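GTPase-activating protein GYP1 (Saccharomyces cerevisiae, PDB 1FKM) stimulates GTP hydrolysis by Ypt/Rab GTPases such as Ypt1 and Ypt7 through its TBC domain, supplying arginine and glutamine fingers in trans to the GTPase's active site. Local coordinates at residues 8-13 and 27-32; 216-221 and 335-340; 229-234 and 350-355. One frame throughout, in Å; residues are numbered along the deposited sequence.

Contact 1. Residues 8-13 and 27-32; sequences ISKFDN and RQISWN
S30 OG is hydrogen-bonded to the carbonyl oxygen of L26, one turn earlier in its own helix, and meets F11 at the ring edge, 3.6 Å from CE2 and near the ring plane. Two short helices, 4-15 and 23-30, pack together in the N-terminal part of the all-helical Ypt/Rab-GAP structure. With its bond paid back to the backbone, the small hydroxyl can border an aromatic edge in a buried setting. I29 provides most of the rest. Its CG1 is anti to the backbone N (chi1 -173°) and its chain stays extended to CD1, so the side chain runs across F11 from CE1 to CE2. CG2 sits over one ring face, 4.1 Å from the centroid and 28° off the normal, a CH-pi contact, while CD1 closes to 3.4 Å from F11 CE1. CG1 and CD1 share that face, CD1 above the CE1 rim, and the beta-branched residue thus covers a broad patch of it. Beyond the ring, P35 packs on F11 and I14 on I29. K10 covers the exposed flank with its aliphatic part, its chain bending at chi3 (63°) to put CE 3.8 Å from I29 CD1.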
loop_
_atom_site.group_PDB
_atom_site.type_symbol
_atom_site.label_atom_id
_atom_site.label_comp_id
_atom_site.label_asym_id
_atom_site.label_seq_id
_atom_site.Cartn_x
_atom_site.Cartn_y
_atom_site.Cartn_z
ATOM N N ILE A 8 -7.533 4.174 -21.633
ATOM C CA ILE A 8 -8.029 5.323 -20.892
ATOM C C ILE A 8 -9.505 5.520 -21.221
ATOM O O ILE A 8 -10.312 5.828 -20.343
ATOM C CB ILE A 8 -7.213 6.592 -21.250
ATOM C CG1 ILE A 8 -5.814 6.483 -20.631
ATOM C CG2 ILE A 8 -7.929 7.840 -20.764
ATOM C CD1 ILE A 8 -4.831 7.543 -21.093
ATOM N N SER A 9 -9.854 5.323 -22.488
ATOM C CA SER A 9 -11.237 5.476 -22.928
ATOM C C SER A 9 -12.152 4.419 -22.304
ATOM O O SER A 9 -13.286 4.717 -21.944
ATOM C CB SER A 9 -11.325 5.381 -24.454
ATOM O OG SER A 9 -12.669 5.512 -24.883
ATOM N N LYS A 10 -11.660 3.189 -22.187
ATOM C CA LYS A 10 -12.450 2.112 -21.591
ATOM C C LYS A 10 -12.796 2.464 -20.149
ATOM O O LYS A 10 -13.920 2.255 -19.703
ATOM C CB LYS A 10 -11.673 0.793 -21.631
ATOM C CG LYS A 10 -11.400 0.276 -23.036
ATOM C CD LYS A 10 -10.680 -1.062 -23.004
ATOM C CE LYS A 10 -11.537 -2.137 -22.346
ATOM N NZ LYS A 10 -10.826 -3.447 -22.256
ATOM N N PHE A 11 -11.826 2.996 -19.412
ATOM C CA PHE A 11 -12.089 3.384 -18.033
ATOM C C PHE A 11 -13.053 4.570 -18.007
ATOM O O PHE A 11 -13.937 4.635 -17.158
ATOM C CB PHE A 11 -10.787 3.756 -17.312
ATOM C CG PHE A 11 -10.030 2.573 -16.777
ATOM C CD1 PHE A 11 -9.220 1.806 -17.610
ATOM C CD2 PHE A 11 -10.138 2.223 -15.431
ATOM C CE1 PHE A 11 -8.526 0.705 -17.109
ATOM C CE2 PHE A 11 -9.450 1.126 -14.922
ATOM C CZ PHE A 11 -8.640 0.363 -15.760
ATOM N N ASP A 12 -12.892 5.497 -18.950
ATOM C CA ASP A 12 -13.767 6.667 -19.011
ATOM C C ASP A 12 -15.243 6.283 -19.108
ATOM O O ASP A 12 -16.080 6.842 -18.402
ATOM C CB ASP A 12 -13.408 7.559 -20.208
ATOM C CG ASP A 12 -12.142 8.366 -19.981
ATOM O OD1 ASP A 12 -12.006 8.967 -18.896
ATOM O OD2 ASP A 12 -11.290 8.410 -20.894
ATOM N N ASN A 13 -15.560 5.338 -19.986
ATOM C CA ASN A 13 -16.944 4.911 -20.154
ATOM C C ASN A 13 -17.483 4.132 -18.960
ATOM O O ASN A 13 -18.694 4.020 -18.785
ATOM C CB ASN A 13 -17.100 4.099 -21.441
ATOM C CG ASN A 13 -16.950 4.959 -22.685
ATOM O OD1 ASN A 13 -17.516 6.050 -22.766
ATOM N ND2 ASN A 13 -16.190 4.475 -23.657
ATOM N N ARG A 27 -13.563 -3.664 -11.301
ATOM C CA ARG A 27 -12.608 -4.607 -10.725
ATOM C C ARG A 27 -11.977 -5.475 -11.814
ATOM O O ARG A 27 -10.774 -5.735 -11.805
ATOM C CB ARG A 27 -13.302 -5.527 -9.720
ATOM C CG ARG A 27 -13.692 -4.884 -8.407
ATOM C CD ARG A 27 -14.295 -5.928 -7.470
ATOM N NE ARG A 27 -13.421 -7.090 -7.337
ATOM C CZ ARG A 27 -13.683 -8.150 -6.575
ATOM N NH1 ARG A 27 -14.803 -8.203 -5.867
ATOM N NH2 ARG A 27 -12.821 -9.158 -6.522
ATOM N N GLN A 28 -12.804 -5.925 -12.750
ATOM C CA GLN A 28 -12.341 -6.778 -13.837
ATOM C C GLN A 28 -11.223 -6.160 -14.670
ATOM O O GLN A 28 -10.197 -6.796 -14.909
ATOM C CB GLN A 28 -13.522 -7.135 -14.744
ATOM C CG GLN A 28 -13.134 -7.872 -16.011
ATOM C CD GLN A 28 -14.333 -8.193 -16.880
ATOM O OE1 GLN A 28 -15.056 -7.295 -17.316
ATOM N NE2 GLN A 28 -14.552 -9.479 -17.133
ATOM N N ILE A 29 -11.417 -4.924 -15.115
ATOM C CA ILE A 29 -10.409 -4.268 -15.928
ATOM C C ILE A 29 -9.230 -3.751 -15.108
ATOM O O ILE A 29 -8.091 -3.792 -15.570
ATOM C CB ILE A 29 -11.022 -3.097 -16.751
ATOM C CG1 ILE A 29 -9.978 -2.546 -17.723
ATOM C CG2 ILE A 29 -11.528 -2.000 -15.818
ATOM C CD1 ILE A 29 -10.533 -1.544 -18.728
ATOM N N SER A 30 -9.498 -3.286 -13.890
ATOM C CA SER A 30 -8.446 -2.748 -13.027
ATOM C C SER A 30 -7.404 -3.775 -12.608
ATOM O O SER A 30 -6.271 -3.416 -12.306
ATOM C CB SER A 30 -9.051 -2.118 -11.767
ATOM O OG SER A 30 -9.854 -0.993 -12.082
ATOM N N TRP A 31 -7.788 -5.050 -12.590
ATOM C CA TRP A 31 -6.876 -6.118 -12.189
ATOM C C TRP A 31 -5.613 -6.081 -13.040
ATOM O O TRP A 31 -4.508 -6.362 -12.558
ATOM C CB TRP A 31 -7.556 -7.485 -12.363
ATOM C CG TRP A 31 -7.133 -8.533 -11.365
ATOM C CD1 TRP A 31 -7.794 -8.891 -10.224
ATOM C CD2 TRP A 31 -5.947 -9.346 -11.411
ATOM N NE1 TRP A 31 -7.099 -9.874 -9.561
ATOM C CE2 TRP A 31 -5.965 -10.172 -10.267
ATOM C CE3 TRP A 31 -4.876 -9.456 -12.307
ATOM C CZ2 TRP A 31 -4.949 -11.099 -9.993
ATOM C CZ3 TRP A 31 -3.863 -10.379 -12.032
ATOM C CH2 TRP A 31 -3.912 -11.186 -10.883
ATOM N N ASN A 32 -5.782 -5.715 -14.308
ATOM C CA ASN A 32 -4.669 -5.672 -15.247
ATOM C C ASN A 32 -3.957 -4.330 -15.334
ATOM O O ASN A 32 -3.202 -4.098 -16.271
ATOM C CB ASN A 32 -5.158 -6.084 -16.639
ATOM C CG ASN A 32 -5.891 -7.412 -16.623
ATOM O OD1 ASN A 32 -5.390 -8.401 -16.089
ATOM N ND2 ASN A 32 -7.083 -7.439 -17.203
#

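Contact 2. Residues 216-221 and 335-340; sequences ADLYNH and FLIKWS
L218 reaches from helix 216-224 to the C-terminal end of helix 324-338 and the first residue of the next helix, 340-343, a helix-to-helix contact of the all-alpha TBC (Rab-GAP) fold, and a single methyl, CD2, makes its nearest approach to L336, I337 and S340. The torsions explain this choice of branch. CG is anti to the backbone N (chi1 175°), and chi2 of 59° for CD1 leaves CD2 anti to CA, so CD2 forms the far tip of an extended chain. There it lies 4.2 Å from L336 CG and 4.2 Å from I337 CD1, both loose apolar approaches. L336 has almost the same conformation as L218, but its branch point CG gives the nearest approach, and its CD2 goes on to F229. I337 differs: both of its torsions lie near -60°, a bent chain whose CB leaves its helix at an angle to the contact while CD1 swings back to L218. Leucine fits at 218 because its length carries one methyl into the junction of L336, I337 and S340; L343 is a further neighbour. The small side chain of S340 permits close range: S340 CA is only 6.5 Å from L218 CA. D215 supports both segments: one carboxylate oxygen takes the backbone N of L218 and the other is hydrogen-bonded to S340 OG. That same hydroxyl oxygen stands 4.0 Å from L218 CB and 3.9 Å from L218 CD2.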
loop_
_atom_site.group_PDB
_atom_site.type_symbol
_atom_site.label_atom_id
_atom_site.label_comp_id
_atom_site.label_asym_id
_atom_site.label_seq_id
_atom_site.Cartn_x
_atom_site.Cartn_y
_atom_site.Cartn_z
ATOM N N ALA A 216 9.912 -28.072 -1.295
ATOM C CA ALA A 216 10.509 -28.721 -0.137
ATOM C C ALA A 216 12.029 -28.624 -0.135
ATOM O O ALA A 216 12.647 -28.517 0.925
ATOM C CB ALA A 216 10.077 -30.184 -0.085
ATOM N N ASP A 217 12.631 -28.658 -1.320
ATOM C CA ASP A 217 14.080 -28.572 -1.424
ATOM C C ASP A 217 14.603 -27.221 -0.939
ATOM O O ASP A 217 15.620 -27.157 -0.253
ATOM C CB ASP A 217 14.529 -28.820 -2.868
ATOM C CG ASP A 217 14.281 -30.252 -3.316
ATOM O OD1 ASP A 217 14.677 -31.180 -2.581
ATOM O OD2 ASP A 217 13.696 -30.450 -4.401
ATOM N N LEU A 218 13.921 -26.140 -1.304
ATOM C CA LEU A 218 14.356 -24.822 -0.861
ATOM C C LEU A 218 14.142 -24.731 0.645
ATOM O O LEU A 218 14.990 -24.217 1.376
ATOM C CB LEU A 218 13.564 -23.718 -1.571
ATOM C CG LEU A 218 13.847 -22.288 -1.107
ATOM C CD1 LEU A 218 15.322 -21.953 -1.296
ATOM C CD2 LEU A 218 12.974 -21.316 -1.896
ATOM N N TYR A 219 13.006 -25.245 1.104
ATOM C CA TYR A 219 12.680 -25.233 2.521
ATOM C C TYR A 219 13.770 -25.959 3.308
ATOM O O TYR A 219 14.254 -25.460 4.323
ATOM C CB TYR A 219 11.340 -25.927 2.756
ATOM C CG TYR A 219 10.839 -25.810 4.177
ATOM C CD1 TYR A 219 10.125 -24.688 4.593
ATOM C CD2 TYR A 219 11.095 -26.814 5.111
ATOM C CE1 TYR A 219 9.675 -24.568 5.907
ATOM C CE2 TYR A 219 10.653 -26.703 6.427
ATOM C CZ TYR A 219 9.943 -25.579 6.817
ATOM O OH TYR A 219 9.502 -25.463 8.115
ATOM N N ASN A 220 14.149 -27.141 2.831
ATOM C CA ASN A 220 15.188 -27.934 3.482
ATOM C C ASN A 220 16.536 -27.216 3.447
ATOM O O ASN A 220 17.321 -27.312 4.392
ATOM C CB ASN A 220 15.305 -29.307 2.808
ATOM C CG ASN A 220 14.062 -30.169 3.006
ATOM O OD1 ASN A 220 13.848 -31.142 2.283
ATOM N ND2 ASN A 220 13.246 -29.818 3.993
ATOM N N HIS A 221 16.813 -26.497 2.364
ATOM C CA HIS A 221 18.076 -25.769 2.268
ATOM C C HIS A 221 18.119 -24.694 3.350
ATOM O O HIS A 221 19.146 -24.492 3.996
ATOM C CB HIS A 221 18.231 -25.118 0.892
ATOM C CG HIS A 221 19.490 -24.320 0.740
ATOM N ND1 HIS A 221 20.737 -24.900 0.655
ATOM C CD2 HIS A 221 19.692 -22.983 0.670
ATOM C CE1 HIS A 221 21.653 -23.955 0.536
ATOM N NE2 HIS A 221 21.046 -22.782 0.543
ATOM N N PHE A 335 7.108 -14.773 -5.327
ATOM C CA PHE A 335 8.263 -13.879 -5.383
ATOM C C PHE A 335 9.507 -14.653 -4.952
ATOM O O PHE A 335 10.524 -14.664 -5.654
ATOM C CB PHE A 335 8.037 -12.683 -4.445
ATOM C CG PHE A 335 9.142 -11.653 -4.477
ATOM C CD1 PHE A 335 9.516 -11.042 -5.671
ATOM C CD2 PHE A 335 9.770 -11.256 -3.301
ATOM C CE1 PHE A 335 10.499 -10.042 -5.690
ATOM C CE2 PHE A 335 10.750 -10.257 -3.312
ATOM C CZ PHE A 335 11.109 -9.653 -4.510
ATOM N N LEU A 336 9.410 -15.304 -3.795
ATOM C CA LEU A 336 10.516 -16.088 -3.258
ATOM C C LEU A 336 10.925 -17.219 -4.192
ATOM O O LEU A 336 12.105 -17.376 -4.498
ATOM C CB LEU A 336 10.135 -16.683 -1.900
ATOM C CG LEU A 336 11.198 -17.560 -1.221
ATOM C CD1 LEU A 336 12.464 -16.736 -0.947
ATOM C CD2 LEU A 336 10.637 -18.117 0.074
ATOM N N ILE A 337 9.948 -18.009 -4.631
ATOM C CA ILE A 337 10.218 -19.147 -5.503
ATOM C C ILE A 337 10.935 -18.744 -6.786
ATOM O O ILE A 337 11.665 -19.542 -7.374
ATOM C CB ILE A 337 8.910 -19.902 -5.853
ATOM C CG1 ILE A 337 8.273 -20.454 -4.573
ATOM C CG2 ILE A 337 9.196 -21.046 -6.818
ATOM C CD1 ILE A 337 9.173 -21.359 -3.765
ATOM N N LYS A 338 10.736 -17.505 -7.219
ATOM C CA LYS A 338 11.387 -17.032 -8.430
ATOM C C LYS A 338 12.908 -17.084 -8.269
ATOM O O LYS A 338 13.635 -17.299 -9.241
ATOM C CB LYS A 338 10.953 -15.598 -8.742
ATOM C CG LYS A 338 11.610 -15.011 -9.979
ATOM C CD LYS A 338 11.086 -13.618 -10.280
ATOM C CE LYS A 338 11.788 -13.012 -11.491
ATOM N NZ LYS A 338 11.606 -13.839 -12.716
ATOM N N TRP A 339 13.377 -16.893 -7.038
ATOM C CA TRP A 339 14.809 -16.905 -6.746
ATOM C C TRP A 339 15.296 -18.271 -6.255
ATOM O O TRP A 339 16.471 -18.436 -5.932
ATOM C CB TRP A 339 15.133 -15.857 -5.681
ATOM C CG TRP A 339 14.496 -14.516 -5.919
ATOM C CD1 TRP A 339 13.586 -13.887 -5.117
ATOM C CD2 TRP A 339 14.715 -13.646 -7.034
ATOM N NE1 TRP A 339 13.223 -12.680 -5.663
ATOM C CE2 TRP A 339 13.900 -12.507 -6.841
ATOM C CE3 TRP A 339 15.521 -13.718 -8.179
ATOM C CZ2 TRP A 339 13.867 -11.447 -7.749
ATOM C CZ3 TRP A 339 15.490 -12.664 -9.082
ATOM C CH2 TRP A 339 14.666 -11.542 -8.860
ATOM N N SER A 340 14.394 -19.245 -6.211
ATOM C CA SER A 340 14.719 -20.585 -5.722
ATOM C C SER A 340 16.069 -21.167 -6.164
ATOM O O SER A 340 16.888 -21.539 -5.325
ATOM C CB SER A 340 13.601 -21.561 -6.096
ATOM O OG SER A 340 13.794 -22.811 -5.455
#

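Contact 3. Residues 229-234 and 350-355; sequences FIQFAF and ETITFL
Helix 230-238 of the TBC domain packs near its start against the C-terminal end of helix 348-355, and two side-chain pairs, F232 with L355 and Q231 with I352, hold the interface. The first is a CH-pi contact: L355 CD1 stands 3.5 Å from the centroid of the F232 ring and only 9° off its normal, almost evenly spaced from all six ring atoms. Closer to the backbones, F232 CB and L355 CB are 3.8 Å apart, so the pair touches along its length. F232 adopts chi1 of 65°, which sets CG between the backbone N and the carbonyl carbon and turns the ring back over its own helix. The carbonyl oxygen of F229 lies above the centre of the opposite face, 3.8 Å from the plane, and also accepts the backbone N-H groups of F232 and A233. L355 also packs on L336 of helix 324-338, and F232 meets W236 edge-to-face. Beside this pair, I352 CD1 comes 3.8 Å from Q231 CB and 3.9 Å from Q231 OE1. Glutamine suits this more open margin: its methylene offers an apolar surface, while OE1 is hydrogen-bonded to the backbone N of E228. The flat ring is wide enough to seat one leucine methyl, and both residues are apolar where the contact is buried. With no hydrogen bond joining the two segments, their mutual hold rests on close-fitting dispersion and methyl-to-ring contact.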
loop_
_atom_site.group_PDB
_atom_site.type_symbol
_atom_site.label_atom_id
_atom_site.label_comp_id
_atom_site.label_asym_id
_atom_site.label_seq_id
_atom_site.Cartn_x
_atom_site.Cartn_y
_atom_site.Cartn_z
ATOM N N PHE A 229 12.338 -17.866 8.129
ATOM C CA PHE A 229 11.511 -16.982 7.318
ATOM C C PHE A 229 11.335 -15.591 7.921
ATOM O O PHE A 229 11.302 -14.601 7.199
ATOM C CB PHE A 229 10.149 -17.625 7.047
ATOM C CG PHE A 229 10.184 -18.654 5.947
ATOM C CD1 PHE A 229 10.757 -19.905 6.163
ATOM C CD2 PHE A 229 9.679 -18.356 4.683
ATOM C CE1 PHE A 229 10.830 -20.848 5.132
ATOM C CE2 PHE A 229 9.746 -19.290 3.644
ATOM C CZ PHE A 229 10.324 -20.539 3.870
ATOM N N ILE A 230 11.244 -15.512 9.243
ATOM C CA ILE A 230 11.073 -14.220 9.899
ATOM C C ILE A 230 12.221 -13.251 9.576
ATOM O O ILE A 230 12.015 -12.039 9.492
ATOM C CB ILE A 230 10.970 -14.388 11.439
ATOM C CG1 ILE A 230 10.476 -13.087 12.081
ATOM C CG2 ILE A 230 12.324 -14.760 12.022
ATOM C CD1 ILE A 230 9.025 -12.773 11.793
ATOM N N GLN A 231 13.424 -13.782 9.372
ATOM C CA GLN A 231 14.582 -12.933 9.096
ATOM C C GLN A 231 14.513 -12.103 7.819
ATOM O O GLN A 231 15.261 -11.138 7.662
ATOM C CB GLN A 231 15.853 -13.778 9.112
ATOM C CG GLN A 231 16.092 -14.421 10.462
ATOM C CD GLN A 231 17.254 -15.384 10.457
ATOM O OE1 GLN A 231 17.370 -16.232 9.572
ATOM N NE2 GLN A 231 18.118 -15.270 11.460
ATOM N N PHE A 232 13.630 -12.468 6.896
ATOM C CA PHE A 232 13.497 -11.683 5.680
ATOM C C PHE A 232 12.035 -11.377 5.368
ATOM O O PHE A 232 11.720 -10.337 4.794
ATOM C CB PHE A 232 14.166 -12.404 4.492
ATOM C CG PHE A 232 13.515 -13.707 4.112
ATOM C CD1 PHE A 232 12.375 -13.727 3.313
ATOM C CD2 PHE A 232 14.048 -14.917 4.550
ATOM C CE1 PHE A 232 11.774 -14.929 2.954
ATOM C CE2 PHE A 232 13.457 -16.127 4.198
ATOM C CZ PHE A 232 12.315 -16.135 3.397
ATOM N N ALA A 233 11.142 -12.266 5.788
ATOM C CA ALA A 233 9.719 -12.116 5.512
ATOM C C ALA A 233 8.947 -11.175 6.432
ATOM O O ALA A 233 7.850 -10.733 6.081
ATOM C CB ALA A 233 9.049 -13.484 5.508
ATOM N N PHE A 234 9.482 -10.869 7.608
ATOM C CA PHE A 234 8.735 -9.964 8.469
ATOM C C PHE A 234 8.526 -8.643 7.733
ATOM O O PHE A 234 7.423 -8.101 7.709
ATOM C CB PHE A 234 9.454 -9.679 9.787
ATOM C CG PHE A 234 8.707 -8.710 10.660
ATOM C CD1 PHE A 234 7.610 -9.130 11.399
ATOM C CD2 PHE A 234 9.043 -7.360 10.670
ATOM C CE1 PHE A 234 6.848 -8.219 12.132
ATOM C CE2 PHE A 234 8.288 -6.440 11.400
ATOM C CZ PHE A 234 7.190 -6.872 12.130
ATOM N N GLU A 350 24.591 -14.747 2.766
ATOM C CA GLU A 350 24.289 -14.426 1.378
ATOM C C GLU A 350 22.784 -14.371 1.146
ATOM O O GLU A 350 22.290 -13.485 0.448
ATOM C CB GLU A 350 24.929 -15.462 0.450
ATOM C CG GLU A 350 26.423 -15.620 0.690
ATOM C CD GLU A 350 27.051 -16.723 -0.140
ATOM O OE1 GLU A 350 26.454 -17.814 -0.237
ATOM O OE2 GLU A 350 28.154 -16.500 -0.682
ATOM N N THR A 351 22.067 -15.314 1.748
ATOM C CA THR A 351 20.617 -15.404 1.619
ATOM C C THR A 351 19.901 -14.188 2.207
ATOM O O THR A 351 19.081 -13.559 1.532
ATOM C CB THR A 351 20.088 -16.690 2.300
ATOM O OG1 THR A 351 20.571 -17.838 1.593
ATOM C CG2 THR A 351 18.567 -16.720 2.295
ATOM N N ILE A 352 20.210 -13.854 3.456
ATOM C CA ILE A 352 19.576 -12.711 4.113
ATOM C C ILE A 352 19.848 -11.422 3.348
ATOM O O ILE A 352 18.938 -10.625 3.113
ATOM C CB ILE A 352 20.070 -12.542 5.571
ATOM C CG1 ILE A 352 19.823 -13.833 6.356
ATOM C CG2 ILE A 352 19.342 -11.381 6.242
ATOM C CD1 ILE A 352 18.381 -14.322 6.320
ATOM N N THR A 353 21.104 -11.219 2.962
ATOM C CA THR A 353 21.484 -10.033 2.210
ATOM C C THR A 353 20.672 -9.952 0.915
ATOM O O THR A 353 20.133 -8.900 0.574
ATOM C CB THR A 353 22.988 -10.061 1.852
ATOM O OG1 THR A 353 23.765 -10.012 3.053
ATOM C CG2 THR A 353 23.356 -8.875 0.968
ATOM N N PHE A 354 20.583 -11.075 0.208
ATOM C CA PHE A 354 19.853 -11.149 -1.058
ATOM C C PHE A 354 18.352 -10.879 -0.933
ATOM O O PHE A 354 17.796 -10.084 -1.689
ATOM C CB PHE A 354 20.055 -12.525 -1.702
ATOM C CG PHE A 354 19.401 -12.668 -3.052
ATOM C CD1 PHE A 354 20.055 -12.247 -4.205
ATOM C CD2 PHE A 354 18.127 -13.209 -3.168
ATOM C CE1 PHE A 354 19.448 -12.365 -5.456
ATOM C CE2 PHE A 354 17.509 -13.333 -4.417
ATOM C CZ PHE A 354 18.173 -12.910 -5.562
ATOM N N LEU A 355 17.696 -11.545 0.013
ATOM C CA LEU A 355 16.259 -11.376 0.190
ATOM C C LEU A 355 15.837 -10.035 0.780
ATOM O O LEU A 355 14.661 -9.675 0.714
ATOM C CB LEU A 355 15.699 -12.527 1.028
ATOM C CG LEU A 355 15.821 -13.875 0.312
ATOM C CD1 LEU A 355 15.373 -14.999 1.230
ATOM C CD2 LEU A 355 14.994 -13.849 -0.976
#

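Overall arrangement
Contact 1 closes within the first 32 residues, joining helices 4-15 and 23-30; contacts 2 and 3 follow and interlock, their segments alternating as 216-221, 229-234, 335-340 and 350-355. The latter two touch, with centres about 12 Å apart, through L336 and through W339, which meets F354 edge-to-face. They form one packed cluster tying helices 216-224 and 230-238 to helices 324-338 and 348-355, although residues 263-322, which come between them in the chain, are not modelled. Contact 1 joins the N-terminal helices separately, about 35 Å from contact 2 and 37 Å from contact 3, centre to centre, opposite contact 3 across the chain's centre. All three are away from the finger residues R96 and Q131.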